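Local coordinates for protein ABC transporter (Thermotoga maritima, PDB 1JI0) that binds ATP and probably hydrolyses it to power the movement of branched-chain amino acids across the membrane, at residues Ala84-Gly89 against Leu148-Ala153; Met162-Ser167 against Leu193-Asn198. All blocks are in the same frame, centred on the assembly; numbering follows the deposited sequence.

Contact 1 of 2, residues Ala84-Gly89 against Leu148-Ala153. With ATP (adenosine-5'-triphosphate), chain B.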
ATOM      1  N   ALA A  84      -6.128  -5.581  -0.647  1.00 27.62           N
ATOM      2  CA  ALA A  84      -6.645  -4.256  -0.966  1.00 28.83           C
ATOM      3  C   ALA A  84      -5.532  -3.355  -1.492  1.00 30.48           C
ATOM      4  O   ALA A  84      -4.420  -3.352  -0.955  1.00 31.82           O
ATOM      5  CB  ALA A  84      -7.268  -3.627   0.270  1.00 28.80           C
ATOM      6  N   LEU A  85      -5.828  -2.597  -2.542  1.00 29.86           N
ATOM      7  CA  LEU A  85      -4.852  -1.689  -3.125  1.00 31.11           C
ATOM      8  C   LEU A  85      -5.370  -0.259  -3.200  1.00 32.25           C
ATOM      9  O   LEU A  85      -6.451  -0.012  -3.728  1.00 33.68           O
ATOM     10  CB  LEU A  85      -4.467  -2.156  -4.531  1.00 30.98           C
ATOM     11  CG  LEU A  85      -3.703  -1.165  -5.420  1.00 32.81           C
ATOM     12  CD1 LEU A  85      -2.384  -0.765  -4.763  1.00 31.72           C
ATOM     13  CD2 LEU A  85      -3.447  -1.793  -6.777  1.00 32.18           C
ATOM     14  N   VAL A  86      -4.606   0.675  -2.636  1.00 31.61           N
ATOM     15  CA  VAL A  86      -4.942   2.096  -2.689  1.00 30.43           C
ATOM     16  C   VAL A  86      -3.901   2.629  -3.669  1.00 31.07           C
ATOM     17  O   VAL A  86      -2.780   2.973  -3.280  1.00 30.43           O
ATOM     18  CB  VAL A  86      -4.768   2.797  -1.323  1.00 29.60           C
ATOM     19  CG1 VAL A  86      -5.217   4.247  -1.429  1.00 29.47           C
ATOM     20  CG2 VAL A  86      -5.591   2.088  -0.254  1.00 30.19           C
ATOM     21  N   PRO A  87      -4.260   2.691  -4.960  1.00 32.54           N
ATOM     22  CA  PRO A  87      -3.408   3.158  -6.059  1.00 34.88           C
ATOM     23  C   PRO A  87      -3.069   4.636  -5.990  1.00 37.04           C
ATOM     24  O   PRO A  87      -3.582   5.357  -5.140  1.00 36.72           O
ATOM     25  CB  PRO A  87      -4.243   2.831  -7.286  1.00 34.67           C
ATOM     26  CG  PRO A  87      -5.623   3.165  -6.799  1.00 32.12           C
ATOM     27  CD  PRO A  87      -5.653   2.526  -5.427  1.00 31.83           C
ATOM     28  N   GLU A  88      -2.188   5.072  -6.887  1.00 40.11           N
ATOM     29  CA  GLU A  88      -1.802   6.474  -6.963  1.00 43.70           C
ATOM     30  C   GLU A  88      -2.978   7.226  -7.570  1.00 44.42           C
ATOM     31  O   GLU A  88      -3.752   6.658  -8.342  1.00 43.92           O
ATOM     32  CB  GLU A  88      -0.578   6.659  -7.865  1.00 45.72           C
ATOM     33  CG  GLU A  88       0.751   6.318  -7.220  1.00 49.40           C
ATOM     34  CD  GLU A  88       1.931   6.563  -8.150  1.00 51.41           C
ATOM     35  OE1 GLU A  88       2.089   5.809  -9.135  1.00 51.00           O
ATOM     36  OE2 GLU A  88       2.699   7.520  -7.897  1.00 53.57           O
ATOM     37  N   GLY A  89      -3.116   8.499  -7.217  1.00 46.00           N
ATOM     38  CA  GLY A  89      -4.202   9.287  -7.762  1.00 47.94           C
ATOM     39  C   GLY A  89      -5.358   9.521  -6.816  1.00 48.81           C
ATOM     40  O   GLY A  89      -6.395  10.035  -7.229  1.00 49.84           O
ATOM     41  N   LEU A 148      -9.587   9.430   2.449  1.00 36.34           N
ATOM     42  CA  LEU A 148     -10.852   8.751   2.173  1.00 34.25           C
ATOM     43  C   LEU A 148     -10.575   7.425   1.462  1.00 32.35           C
ATOM     44  O   LEU A 148     -11.159   6.397   1.803  1.00 32.77           O
ATOM     45  CB  LEU A 148     -11.760   9.639   1.309  1.00 33.85           C
ATOM     46  CG  LEU A 148     -13.149   9.080   0.944  1.00 32.52           C
ATOM     47  CD1 LEU A 148     -13.809   8.522   2.177  1.00 31.62           C
ATOM     48  CD2 LEU A 148     -14.018  10.171   0.332  1.00 32.27           C
ATOM     49  N   ALA A 149      -9.673   7.456   0.484  1.00 31.02           N
ATOM     50  CA  ALA A 149      -9.305   6.252  -0.263  1.00 29.98           C
ATOM     51  C   ALA A 149      -8.779   5.190   0.699  1.00 28.85           C
ATOM     52  O   ALA A 149      -9.119   4.007   0.594  1.00 27.97           O
ATOM     53  CB  ALA A 149      -8.244   6.587  -1.305  1.00 28.87           C
ATOM     54  N   ILE A 150      -7.944   5.617   1.641  1.00 27.61           N
ATOM     55  CA  ILE A 150      -7.391   4.701   2.631  1.00 26.74           C
ATOM     56  C   ILE A 150      -8.501   4.173   3.543  1.00 25.63           C
ATOM     57  O   ILE A 150      -8.506   3.001   3.908  1.00 25.01           O
ATOM     58  CB  ILE A 150      -6.311   5.402   3.503  1.00 27.02           C
ATOM     59  CG1 ILE A 150      -5.099   5.763   2.641  1.00 28.86           C
ATOM     60  CG2 ILE A 150      -5.896   4.499   4.655  1.00 25.76           C
ATOM     61  CD1 ILE A 150      -4.061   6.577   3.369  1.00 29.79           C
ATOM     62  N   GLY A 151      -9.437   5.040   3.915  1.00 25.27           N
ATOM     63  CA  GLY A 151     -10.525   4.609   4.781  1.00 26.27           C
ATOM     64  C   GLY A 151     -11.387   3.547   4.116  1.00 26.40           C
ATOM     65  O   GLY A 151     -11.788   2.561   4.740  1.00 26.25           O
ATOM     66  N   ARG A 152     -11.675   3.752   2.837  1.00 27.63           N
ATOM     67  CA  ARG A 152     -12.490   2.806   2.078  1.00 27.77           C
ATOM     68  C   ARG A 152     -11.859   1.419   2.092  1.00 27.93           C
ATOM     69  O   ARG A 152     -12.541   0.415   2.313  1.00 27.88           O
ATOM     70  CB  ARG A 152     -12.646   3.292   0.635  1.00 28.74           C
ATOM     71  CG  ARG A 152     -13.470   2.361  -0.256  1.00 30.47           C
ATOM     72  CD  ARG A 152     -13.787   3.039  -1.577  1.00 34.05           C
ATOM     73  NE  ARG A 152     -12.590   3.354  -2.347  1.00 36.39           N
ATOM     74  CZ  ARG A 152     -12.576   4.153  -3.412  1.00 38.06           C
ATOM     75  NH1 ARG A 152     -13.701   4.724  -3.828  1.00 38.39           N
ATOM     76  NH2 ARG A 152     -11.444   4.368  -4.072  1.00 36.85           N
ATOM     77  N   ALA A 153     -10.550   1.366   1.865  1.00 27.29           N
ATOM     78  CA  ALA A 153      -9.836   0.101   1.859  1.00 27.09           C
ATOM     79  C   ALA A 153      -9.942  -0.571   3.226  1.00 27.20           C
ATOM     80  O   ALA A 153     -10.116  -1.787   3.324  1.00 27.18           O
ATOM     81  CB  ALA A 153      -8.367   0.334   1.488  1.00 27.16           C
TER
HETATM   82  PG  ATP B 302       4.867   5.296  -9.877  1.00 70.00           P
HETATM   83  O1G ATP B 302       4.841   6.769  -9.813  1.00 69.47           O
HETATM   84  O2G ATP B 302       4.824   4.616  -8.564  1.00 68.09           O
HETATM   85  O3G ATP B 302       3.973   4.737 -10.953  1.00 68.82           O
HETATM   86  PB  ATP B 302       7.168   3.549 -10.435  1.00 66.57           P
HETATM   87  O1B ATP B 302       8.625   3.787 -10.187  1.00 65.92           O
HETATM   88  O2B ATP B 302       6.472   2.590  -9.596  1.00 68.44           O
HETATM   89  O3B ATP B 302       6.383   4.976 -10.341  1.00 68.92           O
HETATM   90  PA  ATP B 302       6.374   2.113 -12.871  1.00 70.53           P
HETATM   91  O1A ATP B 302       4.910   2.213 -12.795  1.00 69.94           O
HETATM   92  O2A ATP B 302       6.992   0.775 -12.681  1.00 70.86           O
HETATM   93  O3A ATP B 302       7.038   3.235 -11.943  1.00 69.18           O
HETATM   94  O5' ATP B 302       6.815   2.694 -14.253  1.00 71.84           O
HETATM   95  C5' ATP B 302       8.197   2.776 -14.615  1.00 72.64           C
HETATM   96  C4' ATP B 302       8.566   1.763 -15.637  1.00 73.23           C
HETATM   97  O4' ATP B 302       7.848   2.103 -16.858  1.00 73.93           O
HETATM   98  C3' ATP B 302      10.026   1.828 -16.010  1.00 73.75           C
HETATM   99  O3' ATP B 302      10.585   0.500 -16.000  1.00 74.16           O
HETATM  100  C2' ATP B 302      10.022   2.461 -17.373  1.00 73.73           C
HETATM  101  O2' ATP B 302      11.106   2.065 -18.205  1.00 73.27           O
HETATM  102  C1' ATP B 302       8.722   1.893 -17.968  1.00 74.09           C
HETATM  103  N9  ATP B 302       8.165   2.598 -19.184  1.00 75.11           N
HETATM  104  C8  ATP B 302       6.841   2.842 -19.490  1.00 75.40           C
HETATM  105  N7  ATP B 302       6.632   3.465 -20.617  1.00 75.54           N
HETATM  106  C5  ATP B 302       7.917   3.650 -21.107  1.00 75.59           C
HETATM  107  C6  ATP B 302       8.412   4.261 -22.300  1.00 75.57           C
HETATM  108  N6  ATP B 302       7.584   4.784 -23.188  1.00 75.90           N
HETATM  109  N1  ATP B 302       9.757   4.296 -22.516  1.00 75.85           N
HETATM  110  C2  ATP B 302      10.582   3.760 -21.607  1.00 75.93           C
HETATM  111  N3  ATP B 302      10.251   3.156 -20.445  1.00 75.55           N
HETATM  112  C4  ATP B 302       8.871   3.133 -20.251  1.00 75.45           C

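Contact 2 of 2, residues Met162-Ser167 against Leu193-Asn198. With ATP (adenosine-5'-triphosphate), chain B.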
HETATM    1  N   MSE A 162      -2.113  -2.666   0.497  1.00 20.27           N
HETATM    2  CA  MSE A 162      -1.047  -2.153  -0.358  1.00 20.44           C
HETATM    3  C   MSE A 162      -1.362  -0.694  -0.665  1.00 22.36           C
HETATM    4  O   MSE A 162      -2.519  -0.341  -0.904  1.00 21.34           O
HETATM    5  CB  MSE A 162      -0.957  -2.960  -1.656  1.00 20.80           C
HETATM    6  CG  MSE A 162      -0.758  -4.461  -1.431  1.00 21.95           C
HETATM    7 SE   MSE A 162      -0.197  -5.433  -2.992  1.00 21.88          SE
HETATM    8  CE  MSE A 162       1.694  -5.283  -2.778  1.00 28.89           C
HETATM    9  N   MSE A 163      -0.335   0.152  -0.648  1.00 22.02           N
HETATM   10  CA  MSE A 163      -0.518   1.577  -0.896  1.00 23.06           C
HETATM   11  C   MSE A 163       0.581   2.094  -1.818  1.00 23.35           C
HETATM   12  O   MSE A 163       1.768   1.872  -1.568  1.00 22.61           O
HETATM   13  CB  MSE A 163      -0.493   2.338   0.431  1.00 25.47           C
HETATM   14  CG  MSE A 163      -1.461   1.812   1.481  1.00 28.09           C
HETATM   15 SE   MSE A 163      -1.362   2.815   3.162  1.00 33.41          SE
HETATM   16  CE  MSE A 163      -0.961   1.379   4.360  1.00 32.21           C
ATOM     17  N   ASP A 164       0.182   2.778  -2.884  1.00 22.87           N
ATOM     18  CA  ASP A 164       1.136   3.308  -3.848  1.00 24.27           C
ATOM     19  C   ASP A 164       1.270   4.811  -3.657  1.00 24.92           C
ATOM     20  O   ASP A 164       0.346   5.577  -3.953  1.00 24.25           O
ATOM     21  CB  ASP A 164       0.681   2.995  -5.285  1.00 24.38           C
ATOM     22  CG  ASP A 164       1.783   3.215  -6.313  1.00 26.05           C
ATOM     23  OD1 ASP A 164       2.883   3.678  -5.947  1.00 28.60           O
ATOM     24  OD2 ASP A 164       1.556   2.923  -7.502  1.00 27.33           O
ATOM     25  N   GLU A 165       2.432   5.214  -3.145  1.00 24.23           N
ATOM     26  CA  GLU A 165       2.766   6.607  -2.881  1.00 25.53           C
ATOM     27  C   GLU A 165       1.645   7.379  -2.205  1.00 25.22           C
ATOM     28  O   GLU A 165       1.142   8.357  -2.747  1.00 24.88           O
ATOM     29  CB  GLU A 165       3.170   7.296  -4.179  1.00 25.61           C
ATOM     30  CG  GLU A 165       4.174   6.484  -4.962  1.00 31.86           C
ATOM     31  CD  GLU A 165       5.259   7.330  -5.552  1.00 34.87           C
ATOM     32  OE1 GLU A 165       5.766   8.215  -4.831  1.00 36.72           O
ATOM     33  OE2 GLU A 165       5.613   7.114  -6.730  1.00 38.25           O
ATOM     34  N   PRO A 166       1.261   6.958  -0.994  1.00 25.82           N
ATOM     35  CA  PRO A 166       0.200   7.574  -0.189  1.00 26.34           C
ATOM     36  C   PRO A 166       0.447   9.054   0.132  1.00 27.37           C
ATOM     37  O   PRO A 166      -0.500   9.805   0.374  1.00 27.98           O
ATOM     38  CB  PRO A 166       0.195   6.738   1.092  1.00 26.70           C
ATOM     39  CG  PRO A 166       0.836   5.446   0.686  1.00 28.85           C
ATOM     40  CD  PRO A 166       1.913   5.866  -0.254  1.00 26.19           C
ATOM     41  N   SER A 167       1.712   9.472   0.134  1.00 25.75           N
ATOM     42  CA  SER A 167       2.032  10.858   0.468  1.00 25.94           C
ATOM     43  C   SER A 167       2.404  11.740  -0.712  1.00 26.62           C
ATOM     44  O   SER A 167       2.761  12.906  -0.523  1.00 28.63           O
ATOM     45  CB  SER A 167       3.181  10.895   1.477  1.00 24.28           C
ATOM     46  OG  SER A 167       4.387  10.521   0.841  1.00 20.82           O
ATOM     47  N   LEU A 193       2.027  -3.225   2.697  1.00 18.66           N
ATOM     48  CA  LEU A 193       3.100  -3.181   1.704  1.00 19.71           C
ATOM     49  C   LEU A 193       2.995  -1.753   1.175  1.00 21.06           C
ATOM     50  O   LEU A 193       2.036  -1.392   0.491  1.00 21.36           O
ATOM     51  CB  LEU A 193       2.909  -4.201   0.567  1.00 18.90           C
ATOM     52  CG  LEU A 193       4.067  -4.196  -0.454  1.00 19.89           C
ATOM     53  CD1 LEU A 193       5.392  -4.166   0.264  1.00 19.57           C
ATOM     54  CD2 LEU A 193       4.038  -5.427  -1.327  1.00 21.37           C
ATOM     55  N   LEU A 194       3.986  -0.942   1.526  1.00 20.95           N
ATOM     56  CA  LEU A 194       4.019   0.465   1.173  1.00 21.31           C
ATOM     57  C   LEU A 194       5.067   0.808   0.124  1.00 23.20           C
ATOM     58  O   LEU A 194       6.258   0.561   0.324  1.00 24.55           O
ATOM     59  CB  LEU A 194       4.286   1.272   2.452  1.00 22.55           C
ATOM     60  CG  LEU A 194       4.498   2.783   2.410  1.00 22.92           C
ATOM     61  CD1 LEU A 194       3.171   3.479   2.077  1.00 21.76           C
ATOM     62  CD2 LEU A 194       5.020   3.260   3.761  1.00 23.72           C
ATOM     63  N   VAL A 195       4.617   1.365  -0.997  1.00 22.11           N
ATOM     64  CA  VAL A 195       5.513   1.788  -2.061  1.00 22.60           C
ATOM     65  C   VAL A 195       5.608   3.312  -1.945  1.00 23.09           C
ATOM     66  O   VAL A 195       4.589   3.998  -1.900  1.00 22.32           O
ATOM     67  CB  VAL A 195       4.965   1.411  -3.448  1.00 22.60           C
ATOM     68  CG1 VAL A 195       5.739   2.150  -4.519  1.00 25.31           C
ATOM     69  CG2 VAL A 195       5.080  -0.093  -3.666  1.00 24.09           C
ATOM     70  N   GLU A 196       6.825   3.840  -1.891  1.00 23.97           N
ATOM     71  CA  GLU A 196       7.005   5.277  -1.739  1.00 25.53           C
ATOM     72  C   GLU A 196       8.229   5.846  -2.422  1.00 26.56           C
ATOM     73  O   GLU A 196       9.228   5.162  -2.636  1.00 27.12           O
ATOM     74  CB  GLU A 196       7.062   5.651  -0.250  1.00 23.70           C
ATOM     75  CG  GLU A 196       5.742   6.110   0.349  1.00 24.15           C
ATOM     76  CD  GLU A 196       5.296   7.459  -0.189  1.00 24.40           C
ATOM     77  OE1 GLU A 196       6.067   8.080  -0.948  1.00 26.04           O
ATOM     78  OE2 GLU A 196       4.182   7.904   0.148  1.00 24.78           O
ATOM     79  N   GLN A 197       8.124   7.116  -2.772  1.00 28.78           N
ATOM     80  CA  GLN A 197       9.218   7.839  -3.389  1.00 31.20           C
ATOM     81  C   GLN A 197       9.863   8.574  -2.216  1.00 29.49           C
ATOM     82  O   GLN A 197      11.065   8.836  -2.214  1.00 30.80           O
ATOM     83  CB  GLN A 197       8.679   8.824  -4.428  1.00 33.78           C
ATOM     84  CG  GLN A 197       9.720   9.753  -5.013  1.00 41.23           C
ATOM     85  CD  GLN A 197       9.323  10.268  -6.383  1.00 44.11           C
ATOM     86  OE1 GLN A 197       8.165  10.633  -6.613  1.00 45.82           O
ATOM     87  NE2 GLN A 197      10.285  10.304  -7.304  1.00 45.55           N
ATOM     88  N   ASN A 198       9.045   8.892  -1.213  1.00 27.91           N
ATOM     89  CA  ASN A 198       9.513   9.569  -0.009  1.00 26.71           C
ATOM     90  C   ASN A 198      10.123   8.479   0.864  1.00 25.73           C
ATOM     91  O   ASN A 198       9.480   7.960   1.771  1.00 23.67           O
ATOM     92  CB  ASN A 198       8.337  10.240   0.710  1.00 28.40           C
ATOM     93  CG  ASN A 198       8.784  11.158   1.844  1.00 30.01           C
ATOM     94  OD1 ASN A 198       8.072  12.095   2.213  1.00 31.56           O
ATOM     95  ND2 ASN A 198       9.958  10.890   2.403  1.00 28.59           N
TER
HETATM   96  PG  ATP B 302       4.867   5.296  -9.877  1.00 70.00           P
HETATM   97  O1G ATP B 302       4.841   6.769  -9.813  1.00 69.47           O
HETATM   98  O2G ATP B 302       4.824   4.616  -8.564  1.00 68.09           O
HETATM   99  O3G ATP B 302       3.973   4.737 -10.953  1.00 68.82           O
HETATM  100  PB  ATP B 302       7.168   3.549 -10.435  1.00 66.57           P
HETATM  101  O1B ATP B 302       8.625   3.787 -10.187  1.00 65.92           O
HETATM  102  O2B ATP B 302       6.472   2.590  -9.596  1.00 68.44           O
HETATM  103  O3B ATP B 302       6.383   4.976 -10.341  1.00 68.92           O
HETATM  104  PA  ATP B 302       6.374   2.113 -12.871  1.00 70.53           P
HETATM  105  O1A ATP B 302       4.910   2.213 -12.795  1.00 69.94           O
HETATM  106  O2A ATP B 302       6.992   0.775 -12.681  1.00 70.86           O
HETATM  107  O3A ATP B 302       7.038   3.235 -11.943  1.00 69.18           O
HETATM  108  O5' ATP B 302       6.815   2.694 -14.253  1.00 71.84           O
HETATM  109  C5' ATP B 302       8.197   2.776 -14.615  1.00 72.64           C
HETATM  110  C4' ATP B 302       8.566   1.763 -15.637  1.00 73.23           C
HETATM  111  O4' ATP B 302       7.848   2.103 -16.858  1.00 73.93           O
HETATM  112  C3' ATP B 302      10.026   1.828 -16.010  1.00 73.75           C
HETATM  113  O3' ATP B 302      10.585   0.500 -16.000  1.00 74.16           O
HETATM  114  C2' ATP B 302      10.022   2.461 -17.373  1.00 73.73           C
HETATM  115  O2' ATP B 302      11.106   2.065 -18.205  1.00 73.27           O
HETATM  116  C1' ATP B 302       8.722   1.893 -17.968  1.00 74.09           C
HETATM  117  N9  ATP B 302       8.165   2.598 -19.184  1.00 75.11           N
HETATM  118  C8  ATP B 302       6.841   2.842 -19.490  1.00 75.40           C
HETATM  119  N7  ATP B 302       6.632   3.465 -20.617  1.00 75.54           N
HETATM  120  C5  ATP B 302       7.917   3.650 -21.107  1.00 75.59           C
HETATM  121  C6  ATP B 302       8.412   4.261 -22.300  1.00 75.57           C
HETATM  122  N6  ATP B 302       7.584   4.784 -23.188  1.00 75.90           N
HETATM  123  N1  ATP B 302       9.757   4.296 -22.516  1.00 75.85           N
HETATM  124  C2  ATP B 302      10.582   3.760 -21.607  1.00 75.93           C
HETATM  125  N3  ATP B 302      10.251   3.156 -20.445  1.00 75.55           N
HETATM  126  C4  ATP B 302       8.871   3.133 -20.251  1.00 75.45           C
HETATM  127  O   HOH W   1       5.261   9.826  -2.770  1.00 31.62           O

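Contact 1 of 2, residues Ala84-Gly89 against Leu148-Ala153
Beside the ATP site of this P-loop ATPase, Val-86 and Ala-84 on strand 83-86 at one border of the central sheet pack against Ala-149, Ile-150 and Ala-153 of helix 142-154. Val-86 carries most of the contact, fitting its two methyls to different turns of the helix. CG1, anti to the backbone N (chi1 -176°), rests 3.8 Å from CB of Ala-149, while CG2 lies 3.7 Å from CB of Ala-153. Ala-153 also meets Ala-84, methyl to methyl, with their CB atoms 4.3 Å apart. The helix is the one that starts at the ABC signature sequence, and it runs antiparallel to the strand at an axis distance of 8.5 Å. Alanines four residues apart put two small methyls on one face, which suits so close an approach, and the branched valine can lay one methyl against each. The contact is wholly apolar, with no hydrogen bond across it, as befits a buried seam. Beyond the strand, the chain enters what is probably the Q-loop, with Glu-88 where glutamine is usual. Its chain is extended past CG and turns away from the helix, bringing the carboxylate next to the gamma-phosphate, though its precise placement there is doubtful.

Contact 2 of 2, residues Met162-Ser167 against Leu193-Asn198
The carboxylate of Glu-196 is gripped at both oxygens: OE2 by the N and OG of Ser-167, OE1 by two backbone amides and a water. Ser-167 N points at Glu-196 OE2 from 2.9 Å, nearly in line with the carboxylate bond to that oxygen. Ser-167 OG donates to Glu-196 OE2 at 2.7 Å from above the carboxylate plane, 42° out of it. Serine suits the place because OG, set between its own N and carbonyl carbon (chi1 72°), can reach the oxygen that its amide also binds. OE1 of Glu-196 accepts, on its anti side, the amides of Gln-197 and Asn-198, which arrive from opposite faces. The water donates to Glu-196 OE1 at 2.6 Å and to Glu-165 OE1 at 2.7 Å, and so bridges two carboxylates that would otherwise probably repel each other. An alanine at Glu-196 would probably leave the Ser-167 amide and hydroxyl and the two following amides without their acceptor, and take from the water one of its two carboxylate acceptors.

Upstream, the strands are parallel neighbours: Met-163, a selenomethionine in the crystal, uses its N for Leu-193 O and its O for Val-195 N, and Glu-165 N continues the pattern to Val-195 O. On the face with Met-163, Pro-166 CG presses tightly on Leu-194 CD1 at 3.4 Å. On the other face, Val-195 CG1 lies 3.5 Å from Asp-164 OD1, while Asp-164 OD2 takes a hydrogen bond from Thr-46 OG1. Glu-165 OE2 reaches to 3.2 Å from ATP O1G. Strand 160-164, helix 172-187 and strand 192-196 form a beta-alpha-beta unit; the hydrophobic strand ending in Asp-164, with Glu-165 directly after it, matches the Walker B motif and following glutamate of ABC ATPases, and Gln-197 probably stands at the position of the H-loop histidine.

Contacts 1 and 2 lie about 11 Å apart between centres and join through the sheet, where strands 83-86 and 160-164 are neighbours. Met-162 is the stitch: its N lies 2.8 Å from Ala-84 O and its O 2.9 Å from Val-86 N, both probable hydrogen bonds. Helix 142-154, which packs on the first strand, leads along the chain into the second, and contact 2 extends the same sheet by strand 192-196. At and just beyond the C-terminal ends of strands 83-86 and 160-164, Glu-88 of contact 1 comes close to the acidic Asp-164 and Glu-165 of contact 2 beside the gamma-phosphate of ATP, the nucleotide that Lys-45 and Thr-46 also bind.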